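Local coordinates for protein transcriptional regulator, SorC family (PDB 2O0M) that probably regulates transcription as a SorC-family DNA-binding protein that responds to a carbohydrate ligand through its putative sugar-binding domain, at residues I111-D116 with K121-D126; N133-L138 with G162-E167; L206-Q211 with N218-E223; R253-D258 with V283-P288; A318-K321 with Q326-L329. One frame throughout, in Å; residues are numbered along the deposited sequence.

Contact 1. Residues I111-D116 with K121-D126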
# COMPACT_ATOMS: atom_id res chain seq x y z
N ILE A 111 -1.53 -12.86 8.29
CA ILE A 111 -2.26 -12.65 9.54
C ILE A 111 -3.72 -12.46 9.17
O ILE A 111 -4.05 -11.58 8.40
CB ILE A 111 -1.75 -11.43 10.32
CG1 ILE A 111 -0.29 -11.65 10.71
CG2 ILE A 111 -2.59 -11.20 11.58
CD1 ILE A 111 0.46 -10.39 11.09
N VAL A 112 -4.59 -13.31 9.72
CA VAL A 112 -6.02 -13.26 9.43
C VAL A 112 -6.75 -12.76 10.68
O VAL A 112 -6.81 -13.44 11.71
CB VAL A 112 -6.58 -14.64 9.02
CG1 VAL A 112 -8.08 -14.56 8.81
CG2 VAL A 112 -5.90 -15.16 7.76
N VAL A 113 -7.29 -11.55 10.59
CA VAL A 113 -8.01 -10.92 11.68
C VAL A 113 -9.46 -11.40 11.70
O VAL A 113 -10.07 -11.57 10.64
CB VAL A 113 -7.95 -9.38 11.55
CG1 VAL A 113 -8.82 -8.68 12.60
CG2 VAL A 113 -6.50 -8.91 11.65
N ALA A 114 -10.00 -11.59 12.90
CA ALA A 114 -11.36 -12.05 13.04
C ALA A 114 -12.31 -11.06 12.41
O ALA A 114 -12.17 -9.85 12.60
CB ALA A 114 -11.72 -12.25 14.52
N GLY A 115 -13.27 -11.57 11.65
CA GLY A 115 -14.37 -10.77 11.16
C GLY A 115 -14.30 -10.41 9.69
O GLY A 115 -13.55 -11.01 8.92
N ASP A 116 -15.09 -9.40 9.34
CA ASP A 116 -15.32 -8.97 7.96
C ASP A 116 -15.27 -7.45 7.89
O ASP A 116 -16.21 -6.77 8.30
CB ASP A 116 -16.68 -9.48 7.48
CG ASP A 116 -16.97 -9.13 6.02
OD1 ASP A 116 -16.17 -8.42 5.39
OD2 ASP A 116 -18.01 -9.58 5.50
N LYS A 121 -16.47 -2.10 11.15
CA LYS A 121 -15.45 -1.06 11.19
C LYS A 121 -14.27 -1.36 12.11
O LYS A 121 -13.16 -0.93 11.83
CB LYS A 121 -16.06 0.29 11.56
CG LYS A 121 -16.80 0.92 10.41
CD LYS A 121 -17.46 2.24 10.80
CE LYS A 121 -18.28 2.79 9.65
NZ LYS A 121 -17.49 2.78 8.38
N LYS A 122 -14.50 -2.11 13.18
CA LYS A 122 -13.41 -2.41 14.12
C LYS A 122 -12.27 -3.19 13.46
O LYS A 122 -11.12 -3.08 13.88
CB LYS A 122 -13.91 -3.16 15.37
CG LYS A 122 -12.78 -3.64 16.32
CD LYS A 122 -13.30 -4.10 17.69
CE LYS A 122 -12.20 -4.72 18.58
NZ LYS A 122 -11.63 -5.99 18.05
N VAL A 123 -12.58 -3.96 12.42
CA VAL A 123 -11.54 -4.77 11.75
C VAL A 123 -10.42 -3.88 11.21
O VAL A 123 -9.26 -4.25 11.29
CB VAL A 123 -12.13 -5.66 10.64
CG1 VAL A 123 -11.01 -6.40 9.86
CG2 VAL A 123 -13.10 -6.69 11.23
N LEU A 124 -10.76 -2.71 10.67
CA LEU A 124 -9.73 -1.79 10.16
C LEU A 124 -8.88 -1.21 11.29
O LEU A 124 -7.67 -1.05 11.14
CB LEU A 124 -10.38 -0.66 9.36
CG LEU A 124 -11.04 -1.06 8.04
CD1 LEU A 124 -11.46 0.18 7.26
CD2 LEU A 124 -10.13 -1.91 7.17
N SER A 125 -9.51 -0.92 12.42
CA SER A 125 -8.79 -0.52 13.63
C SER A 125 -7.86 -1.64 14.08
O SER A 125 -6.69 -1.40 14.42
CB SER A 125 -9.78 -0.14 14.75
OG SER A 125 -9.14 -0.09 16.02
N ASP A 126 -8.37 -2.87 14.07
CA ASP A 126 -7.56 -4.05 14.35
C ASP A 126 -6.39 -4.19 13.39
O ASP A 126 -5.30 -4.60 13.80
CB ASP A 126 -8.41 -5.32 14.30
CG ASP A 126 -9.42 -5.40 15.44
OD1 ASP A 126 -9.23 -4.74 16.48
OD2 ASP A 126 -10.41 -6.13 15.27
O HOH W 1 -11.68 -8.39 14.86
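Gly-115 and Val-123 are the nearest CA pair, 6.7 Å apart, where the chain leaves strand 109-113 and folds back into helix 122-138. This strand-loop-helix step belongs to a Rossmann-like alpha/beta fold. Gly-115 has a positive phi of 105°, and it packs against the Val-123 side chain, whose CG2 rests 3.6 Å from the Ala-114 carbonyl O and also touches the backbone at Asp-116. The other Val-123 methyl, CG1, lies beside Val-113 CG1 at 4.2 Å. Because Val-113 CG1 stands opposite the backbone N (chi1 174°), it also reaches one helical turn further along and packs on Asp-126 CB at 3.8 Å. The Asp-126 carboxylate is held from within the helix: Lys-122 NZ forms a forked salt bridge to OD1 at 3.1 Å and to OD2 at 3.0 Å, using the syn lone pair of each oxygen. No direct hydrogen bond joins the two segments, but a water does so, donating one hydrogen to the Ala-114 carbonyl O at 2.7 Å and the other to Asp-126 OD2 at 2.6 Å.

Contact 2. Residues N133-L138 with G162-E167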
# COMPACT_ATOMS: atom_id res chain seq x y z
N ASN A 133 2.15 -4.09 15.67
CA ASN A 133 2.87 -5.23 16.23
C ASN A 133 3.85 -5.82 15.22
O ASN A 133 4.98 -6.19 15.57
CB ASN A 133 1.88 -6.28 16.73
CG ASN A 133 1.08 -5.78 17.91
OD1 ASN A 133 1.54 -4.91 18.68
ND2 ASN A 133 -0.13 -6.31 18.08
N THR A 134 3.43 -5.85 13.96
CA THR A 134 4.22 -6.41 12.88
C THR A 134 5.47 -5.56 12.63
O THR A 134 6.58 -6.08 12.56
CB THR A 134 3.37 -6.52 11.60
OG1 THR A 134 2.32 -7.48 11.81
CG2 THR A 134 4.21 -6.94 10.41
N LEU A 135 5.30 -4.24 12.49
CA LEU A 135 6.44 -3.35 12.31
C LEU A 135 7.32 -3.28 13.57
O LEU A 135 8.53 -3.11 13.45
CB LEU A 135 5.99 -1.95 11.89
CG LEU A 135 5.26 -1.88 10.54
CD1 LEU A 135 4.95 -0.45 10.22
CD2 LEU A 135 6.06 -2.51 9.39
N ASN A 136 6.74 -3.41 14.75
CA ASN A 136 7.56 -3.42 15.96
C ASN A 136 8.52 -4.60 15.95
O ASN A 136 9.69 -4.48 16.32
CB ASN A 136 6.67 -3.50 17.20
CG ASN A 136 7.47 -3.49 18.48
OD1 ASN A 136 8.42 -2.73 18.63
ND2 ASN A 136 7.10 -4.35 19.42
N LEU A 137 8.01 -5.75 15.51
CA LEU A 137 8.83 -6.96 15.38
C LEU A 137 9.86 -6.84 14.25
O LEU A 137 11.02 -7.22 14.42
CB LEU A 137 7.94 -8.17 15.11
CG LEU A 137 8.61 -9.49 14.70
CD1 LEU A 137 9.33 -10.10 15.89
CD2 LEU A 137 7.62 -10.50 14.14
N LEU A 138 9.42 -6.35 13.09
CA LEU A 138 10.23 -6.37 11.87
C LEU A 138 11.29 -5.27 11.80
O LEU A 138 12.42 -5.52 11.39
CB LEU A 138 9.33 -6.28 10.61
CG LEU A 138 8.48 -7.49 10.20
CD1 LEU A 138 7.71 -7.21 8.92
CD2 LEU A 138 9.32 -8.77 10.03
N GLY A 162 0.00 2.38 16.89
CA GLY A 162 0.61 2.63 18.20
C GLY A 162 2.08 3.00 18.03
O GLY A 162 2.59 3.10 16.92
N SER A 163 2.75 3.17 19.16
CA SER A 163 4.10 3.67 19.19
C SER A 163 5.12 2.70 18.57
O SER A 163 5.08 1.50 18.84
CB SER A 163 4.50 3.96 20.64
OG SER A 163 5.82 4.47 20.69
N LEU A 164 6.02 3.23 17.75
CA LEU A 164 7.16 2.47 17.23
C LEU A 164 8.51 3.13 17.50
O LEU A 164 9.53 2.47 17.43
CB LEU A 164 7.04 2.24 15.71
CG LEU A 164 5.83 1.42 15.28
CD1 LEU A 164 5.68 1.42 13.75
CD2 LEU A 164 5.91 0.00 15.80
N GLU A 165 8.50 4.43 17.79
CA GLU A 165 9.74 5.18 17.92
C GLU A 165 10.38 4.87 19.27
O GLU A 165 9.68 4.75 20.27
CB GLU A 165 9.45 6.68 17.81
CG GLU A 165 10.66 7.53 17.50
CD GLU A 165 11.01 7.60 16.02
OE1 GLU A 165 11.94 8.37 15.70
OE2 GLU A 165 10.38 6.89 15.20
N THR A 166 11.70 4.72 19.27
CA THR A 166 12.45 4.52 20.51
C THR A 166 13.73 5.35 20.46
O THR A 166 14.00 6.01 19.46
CB THR A 166 12.84 3.04 20.74
OG1 THR A 166 13.76 2.62 19.73
CG2 THR A 166 11.63 2.13 20.73
N GLU A 167 14.51 5.29 21.53
CA GLU A 167 15.81 5.96 21.56
C GLU A 167 16.67 5.52 20.39
O GLU A 167 17.36 6.34 19.78
CB GLU A 167 16.56 5.62 22.85
CG GLU A 167 15.94 6.16 24.12
CD GLU A 167 16.49 5.46 25.36
OE1 GLU A 167 17.67 5.71 25.72
OE2 GLU A 167 15.75 4.65 25.97
O HOH W 2 8.10 0.27 20.02
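Leu-164 carries the first shell, its forked end resting on the flank of a helix at Leu-135 and Asn-136. The CD1 branch lies against Leu-135, 3.9 Å from CB and 4.1 Å from CD1 of that residue, the two leucines crossing at a slant. The CD2 branch presses on the helix backbone itself, with Leu-164 CD2 3.7 Å from Asn-136 N and 3.8 Å from Asn-136 CB. Leu-164 CG stands opposite its own carbonyl carbon (chi1 -63°) and chi2 is extended at 172°, which carries both methyls across to the helix although CB itself is not aimed there.

No hydrogen bond joins the segments directly, and the water between Asn-136 OD1 and Ser-163 O makes only weak bonds. The firmer polar link lies in the second shell: Arg-169 NH2 bonds both Asn-136 OD1 and the Leu-164 carbonyl O, so one nitrogen ties helix to loop. Further out, Gly-162 N is bonded to Thr-132 OG1, and the backbones of Leu-164 and Glu-165 are bonded to Thr-199.

The contact thus seats the loop that runs from helix 152-159 to strand 169-175 against the C-terminal part of helix 122-138. Other residues of that helix, Thr-134, Leu-137 and Leu-138, cover Trp-328 of strand 328-332, while Leu-164 also touches Asn-171 of strand 169-175.

Contact 3. Residues L206-Q211 with N218-E223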
# COMPACT_ATOMS: atom_id res chain seq x y z
N LEU A 206 5.90 14.30 -0.18
CA LEU A 206 6.39 14.52 -1.52
C LEU A 206 5.46 15.56 -2.12
O LEU A 206 4.27 15.30 -2.30
CB LEU A 206 6.36 13.22 -2.33
CG LEU A 206 6.74 13.32 -3.80
CD1 LEU A 206 8.18 13.75 -3.99
CD2 LEU A 206 6.51 11.97 -4.44
N TYR A 207 5.99 16.74 -2.39
CA TYR A 207 5.13 17.88 -2.71
C TYR A 207 4.87 17.90 -4.21
O TYR A 207 5.26 18.80 -4.94
CB TYR A 207 5.72 19.17 -2.13
CG TYR A 207 5.36 19.31 -0.66
CD1 TYR A 207 6.30 19.17 0.33
CD2 TYR A 207 4.06 19.54 -0.27
CE1 TYR A 207 5.95 19.30 1.69
CE2 TYR A 207 3.69 19.67 1.10
CZ TYR A 207 4.64 19.54 2.06
OH TYR A 207 4.25 19.66 3.39
N VAL A 208 4.19 16.85 -4.65
CA VAL A 208 3.76 16.66 -6.01
C VAL A 208 2.24 16.59 -5.96
O VAL A 208 1.70 15.81 -5.19
CB VAL A 208 4.35 15.35 -6.59
CG1 VAL A 208 3.72 15.00 -7.93
CG2 VAL A 208 5.86 15.47 -6.73
N PRO A 209 1.53 17.45 -6.71
CA PRO A 209 0.07 17.32 -6.70
C PRO A 209 -0.42 15.93 -7.12
O PRO A 209 0.23 15.26 -7.91
CB PRO A 209 -0.38 18.37 -7.71
CG PRO A 209 0.72 19.40 -7.68
CD PRO A 209 1.97 18.59 -7.54
N GLU A 210 -1.56 15.50 -6.57
CA GLU A 210 -2.11 14.18 -6.89
C GLU A 210 -2.57 14.08 -8.34
O GLU A 210 -2.56 13.00 -8.92
CB GLU A 210 -3.24 13.81 -5.94
CG GLU A 210 -2.74 13.25 -4.62
CD GLU A 210 -2.21 11.83 -4.76
OE1 GLU A 210 -2.97 10.89 -4.50
OE2 GLU A 210 -1.04 11.66 -5.16
N GLN A 211 -2.98 15.22 -8.89
CA GLN A 211 -3.19 15.38 -10.32
C GLN A 211 -2.28 16.52 -10.78
O GLN A 211 -2.29 17.59 -10.17
CB GLN A 211 -4.66 15.73 -10.61
CG GLN A 211 -5.59 14.51 -10.70
CD GLN A 211 -6.27 14.14 -9.39
OE1 GLN A 211 -5.97 14.73 -8.33
NE2 GLN A 211 -7.18 13.15 -9.44
N ASN A 218 8.25 18.26 -14.82
CA ASN A 218 9.63 18.62 -15.17
C ASN A 218 10.25 19.60 -14.21
O ASN A 218 11.44 19.49 -13.88
CB ASN A 218 9.68 19.27 -16.56
CG ASN A 218 9.62 18.27 -17.67
OD1 ASN A 218 9.60 17.06 -17.44
ND2 ASN A 218 9.62 18.77 -18.89
N SER A 219 9.45 20.56 -13.77
CA SER A 219 9.92 21.61 -12.89
C SER A 219 10.27 21.03 -11.53
O SER A 219 11.34 21.30 -10.99
CB SER A 219 8.84 22.69 -12.74
OG SER A 219 8.36 23.09 -14.00
N LEU A 220 9.35 20.24 -10.99
CA LEU A 220 9.53 19.64 -9.67
C LEU A 220 10.71 18.67 -9.62
O LEU A 220 11.39 18.57 -8.61
CB LEU A 220 8.24 18.96 -9.21
CG LEU A 220 7.08 19.89 -8.82
CD1 LEU A 220 5.84 19.09 -8.45
CD2 LEU A 220 7.47 20.82 -7.67
N LEU A 221 10.99 17.99 -10.73
CA LEU A 221 12.13 17.07 -10.76
C LEU A 221 13.50 17.73 -10.64
O LEU A 221 14.46 17.07 -10.24
CB LEU A 221 12.11 16.22 -12.03
CG LEU A 221 11.05 15.14 -12.05
CD1 LEU A 221 11.19 14.40 -13.35
CD2 LEU A 221 11.20 14.18 -10.88
N GLN A 222 13.58 19.01 -10.98
CA GLN A 222 14.82 19.76 -10.83
C GLN A 222 14.94 20.41 -9.45
O GLN A 222 15.96 21.02 -9.14
CB GLN A 222 14.93 20.84 -11.92
CG GLN A 222 14.86 20.28 -13.33
CD GLN A 222 15.98 19.28 -13.61
OE1 GLN A 222 17.16 19.58 -13.40
NE2 GLN A 222 15.62 18.09 -14.09
N GLU A 223 13.89 20.29 -8.63
CA GLU A 223 13.92 20.86 -7.30
C GLU A 223 14.71 19.95 -6.36
O GLU A 223 14.37 18.77 -6.21
CB GLU A 223 12.50 21.07 -6.78
CG GLU A 223 11.72 22.16 -7.50
CD GLU A 223 12.25 23.57 -7.22
OE1 GLU A 223 13.10 23.74 -6.32
OE2 GLU A 223 11.81 24.52 -7.90
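Leu-220 places CG opposite its carbonyl carbon (chi1 -71°) and CD1 in an extended line from CA (chi2 177°), which projects the CD1 methyl straight from the helix toward Tyr-207, Val-208 and Pro-209. Val-208 turns CG1 opposite its backbone N (chi1 170°), leaving CG2 as the branch that faces the leucine. The result is a contact gathered on one methyl: Leu-220 CD1 lies 3.6 Å from the Tyr-207 carbonyl O, 4.0 Å from Val-208 CG2 and 4.0 Å from Pro-209 CD. Leu-220 CD2 also approaches the Tyr-207 carbonyl O, at 4.1 Å.

No hydrogen bond crosses the interface. The loop is shaped by an inverse gamma turn centred on Tyr-207, closed by a weak bond from Val-208 N to Leu-206 O of 2.8 Å. On the other side, Glu-223 N bonds the Leu-220 carbonyl O at 3.0 Å as the helix ends.

Neighbouring groups extend the apolar patch, Val-208 touching Ile-290 and Leu-220 touching Ile-226. Beyond the proline, Glu-210 is tied down by backbone N atoms of Ile-180 and Glu-182, which links the loop to another part of the domain.

After a short link from helix 214-221, Glu-223 occupies the N-cap position of helix 224-234. The motif at the centre of the contact is the inverse gamma turn in the loop before helix 214-221, onto which a leucine near that helix's C-terminal end packs.

Contact 4. Residues R253-D258 with V283-P288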
# COMPACT_ATOMS: atom_id res chain seq x y z
N ARG A 253 -10.06 7.86 -8.38
CA ARG A 253 -8.90 8.68 -8.72
C ARG A 253 -9.11 9.58 -9.94
O ARG A 253 -8.19 10.27 -10.38
CB ARG A 253 -7.68 7.78 -8.96
CG ARG A 253 -7.21 7.07 -7.68
CD ARG A 253 -6.15 6.05 -8.02
NE ARG A 253 -5.60 5.34 -6.86
CZ ARG A 253 -4.65 4.41 -6.97
NH1 ARG A 253 -4.18 4.10 -8.17
NH2 ARG A 253 -4.18 3.81 -5.88
N LYS A 254 -10.32 9.56 -10.49
CA LYS A 254 -10.70 10.42 -11.61
C LYS A 254 -9.74 10.26 -12.80
O LYS A 254 -9.26 11.24 -13.39
CB LYS A 254 -10.80 11.88 -11.15
CG LYS A 254 -11.77 12.07 -9.99
CD LYS A 254 -12.01 13.52 -9.65
CE LYS A 254 -12.92 13.65 -8.43
NZ LYS A 254 -14.24 12.96 -8.59
N MSE A 255 -9.49 9.00 -13.15
CA MSE A 255 -8.68 8.69 -14.31
C MSE A 255 -9.43 9.15 -15.56
O MSE A 255 -10.65 9.33 -15.54
CB MSE A 255 -8.34 7.20 -14.35
CG MSE A 255 -7.47 6.76 -13.19
SE MSE A 255 -6.82 4.94 -13.35
CE MSE A 255 -5.52 5.32 -14.60
N SER A 256 -8.69 9.36 -16.64
CA SER A 256 -9.29 9.85 -17.88
C SER A 256 -10.29 8.86 -18.46
O SER A 256 -10.22 7.67 -18.20
CB SER A 256 -8.20 10.12 -18.93
OG SER A 256 -7.73 8.90 -19.47
N ASP A 257 -11.22 9.36 -19.27
CA ASP A 257 -12.21 8.49 -19.91
C ASP A 257 -11.54 7.38 -20.72
O ASP A 257 -11.95 6.23 -20.67
CB ASP A 257 -13.12 9.29 -20.85
CG ASP A 257 -13.93 10.34 -20.11
OD1 ASP A 257 -14.08 10.24 -18.87
OD2 ASP A 257 -14.43 11.26 -20.78
N ASP A 258 -10.52 7.74 -21.50
CA ASP A 258 -9.81 6.76 -22.29
C ASP A 258 -9.20 5.66 -21.41
O ASP A 258 -9.24 4.49 -21.77
CB ASP A 258 -8.71 7.43 -23.13
CG ASP A 258 -9.24 8.25 -24.30
OD1 ASP A 258 -10.41 8.07 -24.72
OD2 ASP A 258 -8.49 9.09 -24.81
N VAL A 283 0.32 -7.33 -15.48
CA VAL A 283 0.17 -5.88 -15.50
C VAL A 283 -0.42 -5.48 -16.86
O VAL A 283 0.22 -5.66 -17.90
CB VAL A 283 1.51 -5.15 -15.28
CG1 VAL A 283 1.38 -3.64 -15.45
CG2 VAL A 283 2.07 -5.49 -13.91
N VAL A 284 -1.66 -4.98 -16.83
CA VAL A 284 -2.36 -4.56 -18.06
C VAL A 284 -2.22 -3.05 -18.33
O VAL A 284 -2.43 -2.59 -19.46
CB VAL A 284 -3.86 -4.94 -18.03
CG1 VAL A 284 -4.02 -6.45 -17.92
CG2 VAL A 284 -4.59 -4.25 -16.89
N TYR A 285 -1.85 -2.30 -17.30
CA TYR A 285 -1.62 -0.85 -17.42
C TYR A 285 -0.86 -0.31 -16.21
O TYR A 285 -0.96 -0.85 -15.11
CB TYR A 285 -2.96 -0.12 -17.55
CG TYR A 285 -2.85 1.35 -17.90
CD1 TYR A 285 -2.37 1.76 -19.14
CD2 TYR A 285 -3.26 2.33 -17.01
CE1 TYR A 285 -2.28 3.09 -19.48
CE2 TYR A 285 -3.17 3.68 -17.33
CZ TYR A 285 -2.68 4.05 -18.58
OH TYR A 285 -2.59 5.38 -18.93
N LYS A 286 -0.11 0.77 -16.43
CA LYS A 286 0.52 1.52 -15.34
C LYS A 286 0.46 3.02 -15.61
O LYS A 286 0.59 3.47 -16.76
CB LYS A 286 1.96 1.06 -15.11
CG LYS A 286 2.90 1.35 -16.26
CD LYS A 286 4.23 0.63 -16.07
CE LYS A 286 5.18 0.93 -17.22
NZ LYS A 286 6.55 0.41 -16.93
N ILE A 287 0.25 3.79 -14.56
CA ILE A 287 0.23 5.25 -14.67
C ILE A 287 1.67 5.76 -14.68
O ILE A 287 2.59 5.02 -14.30
CB ILE A 287 -0.59 5.92 -13.54
CG1 ILE A 287 0.04 5.64 -12.16
CG2 ILE A 287 -2.05 5.45 -13.59
CD1 ILE A 287 -0.58 6.43 -11.05
N PRO A 288 1.89 7.01 -15.13
CA PRO A 288 3.26 7.53 -15.09
C PRO A 288 3.86 7.49 -13.68
O PRO A 288 3.19 7.83 -12.71
CB PRO A 288 3.11 8.96 -15.62
CG PRO A 288 1.89 8.90 -16.49
CD PRO A 288 0.96 8.00 -15.71
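Met-255, a selenomethionine in this crystal, meets Tyr-285 and Ile-287 through its terminal methyl, and these apolar touches are the whole of the direct contact. Met-255 CE lies 3.6 Å from Ile-287 CG2, the two chains crossing at about a right angle. The same CE is 4.0 Å from Tyr-285 CE2, placed at the ring edge and near its plane rather than over a face. Tyr-285 lies in strand 283-286 and Ile-287 just beyond its end, and both direct their CB atoms at the methionine. The bend at chi3 (76°) turns CE out of the line of the chain, while SE remains 5.5 Å from Tyr-285 CE2. The backbones stay well apart, Met-255 CA to Ile-287 CA measuring 9.6 Å.

Polar interactions act around this apolar centre. Tyr-285 OH bonds Glu-259 OE2 on helix 257-265, which ties down the far end of the ring. Ser-256 is the N-cap of that helix, its OG bonded to Glu-259 N, so Glu-259 is bonded both at its backbone N and at its carboxylate. Arg-253 forms salt bridges with Glu-182 and Glu-271.

Backbone geometry sets the position of Met-255. Lys-254, with a positive phi of 55°, closes helix 246-252 in a Schellman motif, and one residue separates Met-255 from helix 257-265.

Chemically, the selenoether side chain supplies nondirectional packing through one methyl, burying 107 Å² of surface between the segments, both sides summed; direction at the tyrosine comes from its hydroxyl bond to Glu-259, with Met-262 and Leu-263 also packed on its side chain.

Contact 5. Residues A318-K321 with Q326-L329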
# COMPACT_ATOMS: atom_id res chain seq x y z
N ALA A 318 -5.35 -11.47 -7.54
CA ALA A 318 -4.72 -11.01 -8.78
C ALA A 318 -3.39 -10.32 -8.50
O ALA A 318 -2.40 -10.53 -9.22
CB ALA A 318 -5.65 -10.10 -9.54
N TYR A 319 -3.35 -9.49 -7.47
CA TYR A 319 -2.11 -8.80 -7.13
C TYR A 319 -1.11 -9.77 -6.51
O TYR A 319 0.07 -9.75 -6.83
CB TYR A 319 -2.31 -7.61 -6.17
CG TYR A 319 -0.97 -7.15 -5.67
CD1 TYR A 319 -0.12 -6.39 -6.48
CD2 TYR A 319 -0.48 -7.57 -4.43
CE1 TYR A 319 1.15 -6.01 -6.05
CE2 TYR A 319 0.78 -7.20 -4.00
CZ TYR A 319 1.60 -6.42 -4.80
OH TYR A 319 2.86 -6.08 -4.35
N MSE A 320 -1.58 -10.61 -5.58
CA MSE A 320 -0.65 -11.40 -4.78
C MSE A 320 0.12 -12.44 -5.61
O MSE A 320 1.17 -12.92 -5.17
CB MSE A 320 -1.37 -12.04 -3.58
CG MSE A 320 -1.83 -11.03 -2.54
SE MSE A 320 -0.39 -10.12 -1.61
CE MSE A 320 0.55 -11.70 -1.05
N LYS A 321 -0.39 -12.75 -6.81
CA LYS A 321 0.24 -13.73 -7.71
C LYS A 321 1.71 -13.46 -7.94
O LYS A 321 2.54 -14.40 -7.91
CB LYS A 321 -0.47 -13.76 -9.07
CG LYS A 321 -1.63 -14.71 -9.10
CD LYS A 321 -2.24 -14.81 -10.48
CE LYS A 321 -3.18 -15.99 -10.58
NZ LYS A 321 -3.93 -16.03 -11.85
N GLN A 326 8.57 -12.36 0.18
CA GLN A 326 8.73 -11.96 1.58
C GLN A 326 7.53 -11.18 2.13
O GLN A 326 7.52 -10.85 3.31
CB GLN A 326 9.99 -11.12 1.78
CG GLN A 326 9.97 -9.72 1.16
CD GLN A 326 10.54 -9.68 -0.24
OE1 GLN A 326 10.42 -10.65 -0.99
NE2 GLN A 326 11.17 -8.56 -0.60
N THR A 327 6.53 -10.91 1.29
CA THR A 327 5.35 -10.13 1.67
C THR A 327 4.65 -10.74 2.90
O THR A 327 4.49 -11.96 2.99
CB THR A 327 4.34 -10.00 0.50
OG1 THR A 327 4.95 -9.31 -0.60
CG2 THR A 327 3.08 -9.23 0.91
N TRP A 328 4.26 -9.89 3.84
CA TRP A 328 3.33 -10.26 4.90
C TRP A 328 1.97 -9.73 4.46
O TRP A 328 1.84 -8.55 4.12
CB TRP A 328 3.70 -9.58 6.23
CG TRP A 328 4.88 -10.14 6.94
CD1 TRP A 328 6.12 -10.35 6.43
CD2 TRP A 328 4.95 -10.50 8.33
NE1 TRP A 328 6.96 -10.86 7.40
CE2 TRP A 328 6.26 -10.95 8.57
CE3 TRP A 328 4.03 -10.50 9.38
CZ2 TRP A 328 6.68 -11.39 9.82
CZ3 TRP A 328 4.45 -10.94 10.63
CH2 TRP A 328 5.76 -11.38 10.83
N LEU A 329 0.95 -10.59 4.46
CA LEU A 329 -0.40 -10.17 4.11
C LEU A 329 -1.24 -10.09 5.38
O LEU A 329 -1.43 -11.10 6.05
CB LEU A 329 -1.05 -11.13 3.11
CG LEU A 329 -2.53 -10.88 2.79
CD1 LEU A 329 -2.74 -9.52 2.14
CD2 LEU A 329 -3.09 -11.97 1.91
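Met-320 and Thr-327 meet in the second half of a beta-alpha-beta unit, where helix 313-320 hands the chain on to strand 328-332. Met-320, a selenomethionine here, points from the last turn of the helix toward the strand, the backbones remaining 8.9 Å apart between Met-320 CA and Thr-327 CA. Its chain is folded twice, at chi2 (-66°) and chi3 (-53°), and so curls back instead of running straight out; this sets CE 4.0 Å from Thr-327 CG2 and leaves SE to face Leu-329, with Met-320 SE to Leu-329 CD1 at 4.5 Å.

Thr-327 uses its two branches for different tasks. CG2, opposite the backbone N, faces the methionine, whereas OG1 is bonded to the Pro-324 carbonyl O, three residues earlier. Thr-327 and Leu-329 both aim CB at the helix, and the intervening Trp-328 aims away. Strand 328-332 has parallel neighbours on both edges, 109-113 and 302-306, within a mixed sheet.

The crossover is the Rossmann-like feature of the unit: strand 302-306 and strand 328-332 are parallel neighbours joined by helix 313-320. Thr-327 and Leu-329 also touch Ala-305 of the first strand, and Met-320 touches Ile-107. Tyr-319, one residue before the methionine, turns its ring edge-to-face with Phe-277. The backbone of Trp-328 is hydrogen-bonded to Val-303 and Ala-305 of strand 302-306.

Contacts 1, 2 and 5 form a continuous cluster. Contacts 1 and 2 share helix 122-138, their centres 20 Å apart, and Ile-111 CD1 touches Thr-134 OG1 at 3.5 Å. Contact 5 joins contact 1 through the sheet, with a probable hydrogen bond of 2.8 Å from Ile-111 N to Leu-329 O, and contact 2 through Thr-134 CG2 on Trp-328 CE3 at 3.7 Å. Contacts 3 and 4 make a second pair, 19 Å between centres, with Gln-211 NE2 3.2 Å from Arg-253 O, a weak link. Contacts 1 and 3 lie on opposite sides of the chain centre, their centres about 36 Å apart. The nearest atoms of contacts 4 and 5 are about 8 Å apart.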